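PDB 1T6T: putative protein from Aquifex aeolicus, which is of unknown function but carries a Toprim domain related to that of RNase M5, so it probably acts on nucleic acid. Local coordinates for residues R6-S9 against E10-K13; E14-K17 against A18-A22. All coordinates share one frame; numbering follows the deposited sequence.

Interaction 1: R6-S9 against E10-K13; sequences RNLS and EWIK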
loop_
_atom_site.group_PDB
_atom_site.type_symbol
_atom_site.label_atom_id
_atom_site.label_comp_id
_atom_site.label_asym_id
_atom_site.label_seq_id
_atom_site.Cartn_x
_atom_site.Cartn_y
_atom_site.Cartn_z
ATOM N N ARG B 6 -26.033 -12.346 -7.275
ATOM C CA ARG B 6 -25.911 -13.798 -7.321
ATOM C C ARG B 6 -24.544 -14.235 -7.842
ATOM O O ARG B 6 -24.098 -15.355 -7.585
ATOM C CB ARG B 6 -27.022 -14.385 -8.193
ATOM C CG ARG B 6 -28.419 -14.148 -7.632
ATOM C CD ARG B 6 -29.499 -14.614 -8.594
ATOM N NE ARG B 6 -29.464 -13.868 -9.849
ATOM C CZ ARG B 6 -30.340 -14.022 -10.836
ATOM N NH1 ARG B 6 -31.329 -14.899 -10.717
ATOM N NH2 ARG B 6 -30.231 -13.294 -11.939
ATOM N N ASN B 7 -23.880 -13.347 -8.573
ATOM C CA ASN B 7 -22.563 -13.638 -9.122
ATOM C C ASN B 7 -21.727 -12.364 -9.216
ATOM O O ASN B 7 -22.203 -11.275 -8.888
ATOM C CB ASN B 7 -22.694 -14.286 -10.502
ATOM C CG ASN B 7 -23.623 -13.522 -11.419
ATOM O OD1 ASN B 7 -23.397 -12.350 -11.715
ATOM N ND2 ASN B 7 -24.680 -14.185 -11.876
ATOM N N LEU B 8 -20.482 -12.507 -9.662
ATOM C CA LEU B 8 -19.579 -11.370 -9.786
ATOM C C LEU B 8 -20.116 -10.352 -10.784
ATOM O O LEU B 8 -19.982 -9.144 -10.584
ATOM C CB LEU B 8 -18.191 -11.843 -10.226
ATOM C CG LEU B 8 -17.074 -10.794 -10.242
ATOM C CD1 LEU B 8 -16.816 -10.288 -8.824
ATOM C CD2 LEU B 8 -15.808 -11.408 -10.821
ATOM N N SER B 9 -20.728 -10.843 -11.855
ATOM C CA SER B 9 -21.288 -9.968 -12.877
ATOM C C SER B 9 -22.339 -9.031 -12.289
ATOM O O SER B 9 -22.331 -7.830 -12.563
ATOM C CB SER B 9 -21.914 -10.799 -14.000
ATOM O OG SER B 9 -22.591 -9.964 -14.924
ATOM N N GLU B 10 -23.244 -9.578 -11.482
ATOM C CA GLU B 10 -24.286 -8.760 -10.871
ATOM C C GLU B 10 -23.690 -7.838 -9.812
ATOM O O GLU B 10 -24.185 -6.736 -9.591
ATOM C CB GLU B 10 -25.368 -9.643 -10.243
ATOM C CG GLU B 10 -26.047 -10.589 -11.228
ATOM C CD GLU B 10 -27.302 -11.228 -10.659
ATOM O OE1 GLU B 10 -27.283 -11.652 -9.484
ATOM O OE2 GLU B 10 -28.311 -11.315 -11.394
ATOM N N TRP B 11 -22.627 -8.301 -9.159
ATOM C CA TRP B 11 -21.947 -7.518 -8.127
ATOM C C TRP B 11 -21.352 -6.269 -8.786
ATOM O O TRP B 11 -21.473 -5.155 -8.274
ATOM C CB TRP B 11 -20.837 -8.364 -7.493
ATOM C CG TRP B 11 -20.067 -7.686 -6.402
ATOM C CD1 TRP B 11 -20.382 -7.642 -5.072
ATOM C CD2 TRP B 11 -18.835 -6.977 -6.547
ATOM N NE1 TRP B 11 -19.414 -6.950 -4.378
ATOM C CE2 TRP B 11 -18.453 -6.531 -5.261
ATOM C CE3 TRP B 11 -18.012 -6.674 -7.640
ATOM C CZ2 TRP B 11 -17.282 -5.800 -5.039
ATOM C CZ3 TRP B 11 -16.847 -5.943 -7.417
ATOM C CH2 TRP B 11 -16.495 -5.517 -6.124
ATOM N N ILE B 12 -20.718 -6.468 -9.935
ATOM C CA ILE B 12 -20.115 -5.367 -10.677
ATOM C C ILE B 12 -21.180 -4.380 -11.153
ATOM O O ILE B 12 -20.973 -3.169 -11.123
ATOM C CB ILE B 12 -19.316 -5.898 -11.889
ATOM C CG1 ILE B 12 -18.067 -6.633 -11.394
ATOM C CG2 ILE B 12 -18.934 -4.753 -12.813
ATOM C CD1 ILE B 12 -17.228 -7.253 -12.489
ATOM N N LYS B 13 -22.321 -4.900 -11.592
ATOM C CA LYS B 13 -23.406 -4.047 -12.058
ATOM C C LYS B 13 -23.915 -3.174 -10.912
ATOM O O LYS B 13 -24.165 -1.980 -11.088
ATOM C CB LYS B 13 -24.554 -4.902 -12.599
ATOM C CG LYS B 13 -25.753 -4.093 -13.077
ATOM C CD LYS B 13 -26.862 -4.993 -13.605
ATOM C CE LYS B 13 -26.429 -5.734 -14.863
ATOM N NZ LYS B 13 -27.504 -6.634 -15.380
#
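Glu-10 OE1 takes two N-H groups from a single residue: the backbone N of Arg-6 at 2.6 Å, met nearly along the C-O bond, and Arg-6 NE at 3.1 Å on the syn side. Its twin oxygen OE2 receives Arg-6 NH2 at 2.8 Å, which makes a side-on, two-nitrogen salt bridge. The guanidinium and carboxylate planes are 19° apart; the oxygens lie close to the guanidinium plane, while NE and NH2 come in tilted from that of the carboxylate. A bend at chi3 (-63°) turns the arginine chain back so that both nitrogens face the acid together. With three good bonds on its two oxygens, the carboxylate has little freedom to rotate.

Asn-7 is the N-cap of helix 8-18. Its CG sits between the backbone N and carbonyl carbon (chi1 50°), which lets OD1 accept from Glu-10 N at 2.8 Å, a capping bond on a first-turn amide. Asn-7 O then takes Trp-11 N, starting the regular i to i+4 ladder.

On the apolar flank, Leu-8 CD1 approaches the Trp-11 ring obliquely, 4.0 Å from CE3, and Leu-8 CG meets the Ile-12 CD1 methyl. That flank turns inward: Trp-11 packs on Phe-100 and Leu-101 of helix 96-101 and gives its NE1 hydrogen to Phe-97 O, while Ile-12 touches Phe-38.

Interaction 2: E14-K17 against A18-A22; sequences ELKK and ASREA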
loop_
_atom_site.group_PDB
_atom_site.type_symbol
_atom_site.label_atom_id
_atom_site.label_comp_id
_atom_site.label_asym_id
_atom_site.label_seq_id
_atom_site.Cartn_x
_atom_site.Cartn_y
_atom_site.Cartn_z
ATOM N N GLU B 14 -24.064 -3.777 -9.740
ATOM C CA GLU B 14 -24.542 -3.061 -8.566
ATOM C C GLU B 14 -23.510 -2.026 -8.117
ATOM O O GLU B 14 -23.857 -0.920 -7.712
ATOM C CB GLU B 14 -24.816 -4.049 -7.434
ATOM C CG GLU B 14 -26.053 -3.726 -6.628
ATOM C CD GLU B 14 -27.302 -3.663 -7.491
ATOM O OE1 GLU B 14 -27.649 -4.686 -8.121
ATOM O OE2 GLU B 14 -27.935 -2.589 -7.542
ATOM N N LEU B 15 -22.236 -2.396 -8.190
ATOM C CA LEU B 15 -21.169 -1.489 -7.799
ATOM C C LEU B 15 -21.145 -0.279 -8.725
ATOM O O LEU B 15 -21.011 0.852 -8.263
ATOM C CB LEU B 15 -19.816 -2.204 -7.840
ATOM C CG LEU B 15 -18.596 -1.363 -7.432
ATOM C CD1 LEU B 15 -18.793 -0.799 -6.020
ATOM C CD2 LEU B 15 -17.340 -2.230 -7.502
ATOM N N LYS B 16 -21.287 -0.511 -10.030
ATOM C CA LYS B 16 -21.274 0.595 -10.980
ATOM C C LYS B 16 -22.401 1.572 -10.676
ATOM O O LYS B 16 -22.200 2.786 -10.687
ATOM C CB LYS B 16 -21.407 0.094 -12.426
ATOM C CG LYS B 16 -21.240 1.218 -13.447
ATOM C CD LYS B 16 -21.208 0.723 -14.886
ATOM C CE LYS B 16 -22.584 0.328 -15.373
ATOM N NZ LYS B 16 -22.563 0.016 -16.831
ATOM N N LYS B 17 -23.588 1.040 -10.399
ATOM C CA LYS B 17 -24.733 1.883 -10.084
ATOM C C LYS B 17 -24.436 2.698 -8.832
ATOM O O LYS B 17 -24.680 3.902 -8.787
ATOM C CB LYS B 17 -25.982 1.027 -9.842
ATOM C CG LYS B 17 -26.390 0.174 -11.026
ATOM C CD LYS B 17 -27.690 -0.578 -10.757
ATOM C CE LYS B 17 -28.024 -1.524 -11.904
ATOM N NZ LYS B 17 -28.073 -0.815 -13.214
ATOM N N ALA B 18 -23.899 2.031 -7.816
ATOM C CA ALA B 18 -23.577 2.680 -6.551
ATOM C C ALA B 18 -22.494 3.743 -6.696
ATOM O O ALA B 18 -22.473 4.715 -5.939
ATOM C CB ALA B 18 -23.142 1.634 -5.529
ATOM N N SER B 19 -21.606 3.561 -7.670
ATOM C CA SER B 19 -20.509 4.497 -7.892
ATOM C C SER B 19 -20.950 5.869 -8.386
ATOM O O SER B 19 -20.134 6.776 -8.490
ATOM C CB SER B 19 -19.470 3.906 -8.857
ATOM O OG SER B 19 -19.925 3.914 -10.199
ATOM N N ARG B 20 -22.229 6.026 -8.714
ATOM C CA ARG B 20 -22.713 7.334 -9.142
ATOM C C ARG B 20 -23.138 8.131 -7.913
ATOM O O ARG B 20 -23.332 9.347 -7.987
ATOM C CB ARG B 20 -23.914 7.212 -10.085
ATOM C CG ARG B 20 -23.576 6.887 -11.533
ATOM C CD ARG B 20 -23.436 5.400 -11.754
ATOM N NE ARG B 20 -23.623 5.042 -13.159
ATOM C CZ ARG B 20 -22.671 5.077 -14.084
ATOM N NH1 ARG B 20 -21.438 5.453 -13.769
ATOM N NH2 ARG B 20 -22.952 4.726 -15.332
ATOM N N GLU B 21 -23.278 7.440 -6.782
ATOM C CA GLU B 21 -23.702 8.071 -5.533
ATOM C C GLU B 21 -22.620 8.062 -4.453
ATOM O O GLU B 21 -22.728 8.767 -3.450
ATOM C CB GLU B 21 -24.938 7.354 -4.983
ATOM C CG GLU B 21 -26.067 7.171 -5.983
ATOM C CD GLU B 21 -26.662 8.484 -6.446
ATOM O OE1 GLU B 21 -27.095 9.281 -5.584
ATOM O OE2 GLU B 21 -26.703 8.717 -7.675
ATOM N N ALA B 22 -21.587 7.252 -4.649
ATOM C CA ALA B 22 -20.507 7.155 -3.674
ATOM C C ALA B 22 -19.173 6.885 -4.359
ATOM O O ALA B 22 -19.130 6.277 -5.425
ATOM C CB ALA B 22 -20.809 6.044 -2.675
#
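Ser-19 OG donates to Lys-16 O at 2.6 Å, reaching back to a carbonyl of the last helical turn. The hydroxyl stands between its own backbone N and carbonyl carbon (chi1 75°), which swings it toward that oxygen. Ser-19 N binds Leu-15 O at 2.8 Å and adds a weak bond to Lys-16 O, so one residue ties up two of the closing carbonyls. An alanine here would lose the short hydroxyl bond, and Lys-16 O would probably keep, of the bonds described here, the weak one from Ser-19 N.

Beside this, Lys-16 and Arg-20 run side by side in the same direction. Lys-16 CG lies over the centre of one guanidinium face, 4.1 Å above its plane, so the aliphatic part of the lysine does the touching; the like-charged ends, NZ and NH2, stay 5.0 Å apart. Arg-20 CD also comes to 3.1 Å from Lys-16 O.

This is the C-terminal end of helix 8-18, which leads into strand 23-26 of the parallel Toprim sheet. Here i to i+4 bonding (Ala-18 N to Glu-14 O) gives way to the i to i+3 bond from Arg-20 N to Lys-17 O. That last donor stands well above the carbonyl plane.

Farther out, Ala-18 O accepts from both Glu-21 N and Ala-22 N, steering the chain toward the strand. Asn-42 ND2 holds Ser-19 O, and Leu-15 packs on Ile-24, Ile-66 and Phe-97.

Interactions 1 and 2 treat the two ends of the same helix, 8-18, with their centres about 13 Å apart. The start, at 6-13, is a surface contact that adds a salt bridge and a side-chain cap to its backbone bonds, with buried Trp-11 as its inward part. The finish, at 14-22, is partly buried and works mostly through backbone carbonyls, with one serine hydroxyl assisting and a lysine and an arginine lying side by side, the aliphatic part of one over the guanidinium of the other. Both ends rest on helix 96-101, but the second also reaches strands 23-26 and 64-67, so the helix passes from the rim of the fold toward its sheet.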